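PDB 6FDD: whirlin from Mus musculus, which takes part in hearing and vision as a scaffold of the USH2 complex, needed to elongate and maintain hair-cell stereocilia, seen here as its HHD2 domain. Local coordinates for residues S42-V47 with R77-V82; L20-E25 with A58-L62. All coordinates share one frame; numbering follows the deposited sequence.

Contact 1 of 2, residues S42-V47 with R77-V82; sequences SVEAMV and RFDHLV
Glu-44 and Arg-77 carry the polar side in a two-pronged salt bridge. Arg-77 NE donates to Glu-44 OE2 at 2.7 Å, and Arg-77 NH2 to Glu-44 OE1 at 2.8 Å, both bonds nearly straight. The guanidinium meets the carboxylate side-on, the two planes only 14° apart. The glutamate chain is bent at chi2 (88°), which brings the carboxylate round to the arginine. A water donates to both Glu-44 OE2 and the backbone O of Arg-77, adding a second tie between the segments. With an alanine in place of Glu-44, Arg-77 would probably lose the charge that fixes its rotation, and the bridging water one of its two acceptors. Ser-42, the N-cap of helix 43-53, accepts from Ala-45 N with its short hydroxyl. The bridge has an apolar flank: Val-43 CG1 lies over the guanidinium, and Leu-81 CD1 rests 3.7 Å from Glu-44 CG.

The buried apolar contacts belong to the all-helical HHD2 domain, where segments 43-47 and 77-81 of helices 43-53 and 75-81 have axes inclined by 35°, 9.6 Å apart at closest approach. The branched Val-47 suits its place between the helices, one branch for each partner: CG2 lies 3.6 Å from Phe-78 CD2, CG1 3.6 Å from Val-82 CG2. That Val-82 methyl sits over one face of the Phe-78 ring, offset toward the rim, while Val-43 CG2 and selenomethionine Met-46 CE come to its edge.

Contact 2 of 2, residues L20-E25 with A58-L62; sequences LLTEQE and AKFSL
Ala-58 meets Leu-20 where helix 11-20 ends: its CB lies 3.9 Å from Leu-20 CD2, and its carbonyl O is near the other methyl, Leu-20 CD1. A small methyl suits this exposed margin.

Lys-59 does two jobs. Its extended chain, anti at every torsion beyond CG, crosses Leu-21 with CG 3.8 Å from Leu-21 CD2 and carries the ammonium on to Glu-25, where NZ donates to OE2 at 2.8 Å on the syn side. Asn-55 OD1 is a second acceptor for NZ. A lysine suits the place because its long apolar stem can lie on Leu-21 while its end reaches the carboxylate. Glu-25 is held from its other oxygen too: OE1 accepts from Thr-22 N at 3.0 Å through its anti lone pair, which probably steadies the carboxylate for the lysine.

Ser-61 turns its hydroxyl back to Ala-58 O, a 2.7 Å bond lying in the carbonyl plane; its OG also touches Leu-20 CD1. Leu-62, buried, packs against both leucines. Its CD1 reaches tip to tip toward Leu-21, 3.7 Å from CG, while its CG packs 3.9 Å from Leu-20 CD1; Leu-54 and Met-29 adjoin both Leu-21 and Leu-62.

Thr-22 OG1 in turn accepts from Glu-25 N, completing the reciprocal pair of bonds that defines a capping box at the start of helix 23-37, its glutamate also salt-bridged to Lys-59 of the short, weakly bonded helix 57-60.

How the contacts relate
From the N terminus, helix 11-20 leads into residues 20-25 of contact 2, and helix 23-37 then brings the chain to 42-47, the first half of contact 1. After helix 43-53 the chain passes through a loop into helix 57-60, and at 58-62 contact 2 closes its loop of 32 intervening residues. Helix 62-67 follows, and only at 77-82 does contact 1 close, after 29 residues. The segments therefore alternate, and the two loops cross. Their centres stand 18 Å apart on opposite sides of the chain's centre. Contact 2 ties the turn between the first two helices to the 57-60 region, whereas contact 1 joins the start of helix 43-53 to helix 75-81.

Contact 1 of 2, residues S42-V47 with R77-V82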
# COMPACT_ATOMS: atom_id res chain seq x y z
N SER A 42 7.46 -3.18 -9.70
CA SER A 42 7.68 -1.74 -9.58
C SER A 42 6.72 -1.13 -8.56
O SER A 42 5.69 -1.72 -8.24
CB SER A 42 7.43 -1.07 -10.94
OG SER A 42 6.05 -1.15 -11.26
N VAL A 43 7.03 0.10 -8.08
CA VAL A 43 6.13 0.82 -7.18
C VAL A 43 4.74 1.01 -7.87
O VAL A 43 3.72 0.92 -7.20
CB VAL A 43 6.74 2.17 -6.68
CG1 VAL A 43 6.95 3.17 -7.83
CG2 VAL A 43 5.90 2.78 -5.56
N GLU A 44 4.72 1.22 -9.20
CA GLU A 44 3.47 1.41 -9.94
C GLU A 44 2.65 0.13 -9.98
O GLU A 44 1.44 0.19 -9.75
CB GLU A 44 3.74 1.89 -11.38
CG GLU A 44 4.35 3.28 -11.46
CD GLU A 44 5.86 3.33 -11.39
OE1 GLU A 44 6.51 2.26 -11.39
OE2 GLU A 44 6.41 4.46 -11.41
N ALA A 45 3.29 -1.03 -10.25
CA ALA A 45 2.56 -2.31 -10.26
C ALA A 45 1.97 -2.56 -8.87
O ALA A 45 0.81 -3.01 -8.75
CB ALA A 45 3.48 -3.44 -10.69
N MSE A 46 2.73 -2.21 -7.81
CA MSE A 46 2.25 -2.38 -6.44
C MSE A 46 1.04 -1.49 -6.17
O MSE A 46 0.04 -1.95 -5.58
CB MSE A 46 3.39 -2.08 -5.44
CG MSE A 46 3.03 -2.48 -4.01
SE MSE A 46 3.97 -1.35 -2.73
CE MSE A 46 3.11 0.40 -3.13
N VAL A 47 1.11 -0.21 -6.59
CA VAL A 47 0.02 0.74 -6.40
C VAL A 47 -1.26 0.23 -7.10
O VAL A 47 -2.34 0.26 -6.50
CB VAL A 47 0.43 2.15 -6.88
CG1 VAL A 47 -0.79 3.04 -7.12
CG2 VAL A 47 1.38 2.80 -5.86
N ARG A 77 7.32 8.85 -7.87
CA ARG A 77 6.54 7.93 -8.71
C ARG A 77 5.26 7.51 -7.99
O ARG A 77 4.18 7.54 -8.58
CB ARG A 77 7.38 6.72 -9.12
CG ARG A 77 8.38 7.05 -10.23
CD ARG A 77 9.51 6.05 -10.29
NE ARG A 77 9.02 4.71 -10.61
CZ ARG A 77 9.77 3.61 -10.62
NH1 ARG A 77 11.07 3.68 -10.34
NH2 ARG A 77 9.23 2.44 -10.92
N PHE A 78 5.35 7.19 -6.67
CA PHE A 78 4.19 6.82 -5.86
C PHE A 78 3.14 7.95 -5.86
O PHE A 78 1.96 7.70 -6.15
CB PHE A 78 4.63 6.47 -4.42
CG PHE A 78 3.52 6.02 -3.49
CD1 PHE A 78 2.79 6.94 -2.75
CD2 PHE A 78 3.22 4.66 -3.34
CE1 PHE A 78 1.78 6.52 -1.88
CE2 PHE A 78 2.22 4.25 -2.46
CZ PHE A 78 1.50 5.17 -1.74
N ASP A 79 3.58 9.20 -5.57
CA ASP A 79 2.72 10.39 -5.52
C ASP A 79 2.09 10.71 -6.88
O ASP A 79 0.99 11.23 -6.92
CB ASP A 79 3.51 11.60 -5.00
CG ASP A 79 3.90 11.50 -3.54
OD1 ASP A 79 3.31 10.67 -2.81
OD2 ASP A 79 4.80 12.27 -3.11
N HIS A 80 2.77 10.35 -7.98
CA HIS A 80 2.24 10.60 -9.32
C HIS A 80 0.97 9.76 -9.60
O HIS A 80 0.12 10.20 -10.38
CB HIS A 80 3.31 10.38 -10.38
CG HIS A 80 3.00 11.01 -11.71
ND1 HIS A 80 2.63 12.35 -11.82
CD2 HIS A 80 3.03 10.46 -12.95
CE1 HIS A 80 2.45 12.57 -13.11
NE2 HIS A 80 2.69 11.47 -13.83
N LEU A 81 0.80 8.61 -8.90
CA LEU A 81 -0.39 7.75 -9.06
C LEU A 81 -1.35 7.81 -7.89
O LEU A 81 -2.54 7.58 -8.08
CB LEU A 81 0.01 6.28 -9.31
CG LEU A 81 0.79 5.95 -10.59
CD1 LEU A 81 0.93 4.44 -10.73
CD2 LEU A 81 0.11 6.52 -11.84
N VAL A 82 -0.83 8.07 -6.68
CA VAL A 82 -1.62 8.09 -5.44
C VAL A 82 -1.82 9.53 -5.00
O VAL A 82 -0.85 10.20 -4.63
CB VAL A 82 -0.95 7.24 -4.32
CG1 VAL A 82 -1.77 7.28 -3.02
CG2 VAL A 82 -0.71 5.80 -4.77
O HOH W 1 4.56 6.43 -10.94

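Contact 2 of 2, residues L20-E25 with A58-L62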
# COMPACT_ATOMS: atom_id res chain seq x y z
N LEU A 20 -9.09 -1.92 9.44
CA LEU A 20 -9.83 -1.69 8.19
C LEU A 20 -9.97 -2.89 7.25
O LEU A 20 -10.87 -2.88 6.40
CB LEU A 20 -9.19 -0.51 7.42
CG LEU A 20 -9.17 0.86 8.15
CD1 LEU A 20 -8.26 1.84 7.46
CD2 LEU A 20 -10.56 1.44 8.29
N LEU A 21 -9.09 -3.89 7.37
CA LEU A 21 -9.10 -5.05 6.47
C LEU A 21 -9.35 -6.38 7.18
O LEU A 21 -8.96 -6.54 8.34
CB LEU A 21 -7.74 -5.15 5.75
CG LEU A 21 -7.22 -3.93 4.96
CD1 LEU A 21 -5.82 -4.20 4.43
CD2 LEU A 21 -8.17 -3.56 3.82
N THR A 22 -9.90 -7.37 6.44
CA THR A 22 -10.07 -8.74 6.95
C THR A 22 -8.66 -9.36 6.96
O THR A 22 -7.75 -8.79 6.34
CB THR A 22 -10.96 -9.56 5.99
OG1 THR A 22 -10.28 -9.72 4.74
CG2 THR A 22 -12.36 -8.95 5.80
N GLU A 23 -8.48 -10.53 7.59
CA GLU A 23 -7.19 -11.23 7.60
C GLU A 23 -6.73 -11.49 6.15
O GLU A 23 -5.56 -11.27 5.84
CB GLU A 23 -7.26 -12.54 8.40
CG GLU A 23 -5.92 -13.27 8.51
CD GLU A 23 -5.50 -14.16 7.35
OE1 GLU A 23 -6.39 -14.67 6.63
OE2 GLU A 23 -4.28 -14.35 7.16
N GLN A 24 -7.65 -11.95 5.29
CA GLN A 24 -7.34 -12.26 3.89
C GLN A 24 -6.93 -11.02 3.08
O GLN A 24 -5.97 -11.09 2.32
CB GLN A 24 -8.49 -13.05 3.22
CG GLN A 24 -8.62 -14.47 3.80
CD GLN A 24 -7.57 -15.42 3.27
OE1 GLN A 24 -7.67 -15.92 2.15
NE2 GLN A 24 -6.51 -15.69 4.03
N GLU A 25 -7.62 -9.89 3.28
CA GLU A 25 -7.28 -8.63 2.60
C GLU A 25 -5.92 -8.12 3.10
O GLU A 25 -5.11 -7.64 2.32
CB GLU A 25 -8.34 -7.56 2.87
CG GLU A 25 -9.68 -7.79 2.17
CD GLU A 25 -10.69 -6.73 2.55
OE1 GLU A 25 -10.79 -6.38 3.75
OE2 GLU A 25 -11.35 -6.20 1.63
N ALA A 58 -12.71 4.36 3.42
CA ALA A 58 -11.89 4.08 4.60
C ALA A 58 -10.63 3.28 4.23
O ALA A 58 -9.56 3.56 4.75
CB ALA A 58 -12.69 3.32 5.65
N LYS A 59 -10.75 2.30 3.30
CA LYS A 59 -9.60 1.49 2.89
C LYS A 59 -8.56 2.30 2.14
O LYS A 59 -7.37 2.06 2.32
CB LYS A 59 -10.03 0.26 2.08
CG LYS A 59 -10.69 -0.82 2.92
CD LYS A 59 -11.24 -1.92 2.03
CE LYS A 59 -12.21 -2.80 2.78
NZ LYS A 59 -12.79 -3.84 1.90
N PHE A 60 -9.00 3.30 1.32
CA PHE A 60 -8.11 4.18 0.57
C PHE A 60 -7.13 4.92 1.51
O PHE A 60 -5.98 5.14 1.12
CB PHE A 60 -8.89 5.17 -0.32
CG PHE A 60 -7.99 6.06 -1.17
CD1 PHE A 60 -7.43 5.60 -2.35
CD2 PHE A 60 -7.66 7.35 -0.75
CE1 PHE A 60 -6.58 6.41 -3.12
CE2 PHE A 60 -6.80 8.16 -1.50
CZ PHE A 60 -6.27 7.68 -2.69
N SER A 61 -7.57 5.25 2.75
CA SER A 61 -6.72 5.92 3.75
C SER A 61 -5.43 5.15 4.08
O SER A 61 -4.44 5.75 4.50
CB SER A 61 -7.52 6.22 5.02
OG SER A 61 -7.65 5.07 5.83
N LEU A 62 -5.43 3.81 3.85
CA LEU A 62 -4.22 3.00 4.08
C LEU A 62 -3.05 3.37 3.17
O LEU A 62 -1.91 3.17 3.57
CB LEU A 62 -4.52 1.49 3.98
CG LEU A 62 -5.30 0.90 5.14
CD1 LEU A 62 -5.82 -0.46 4.77
CD2 LEU A 62 -4.44 0.78 6.40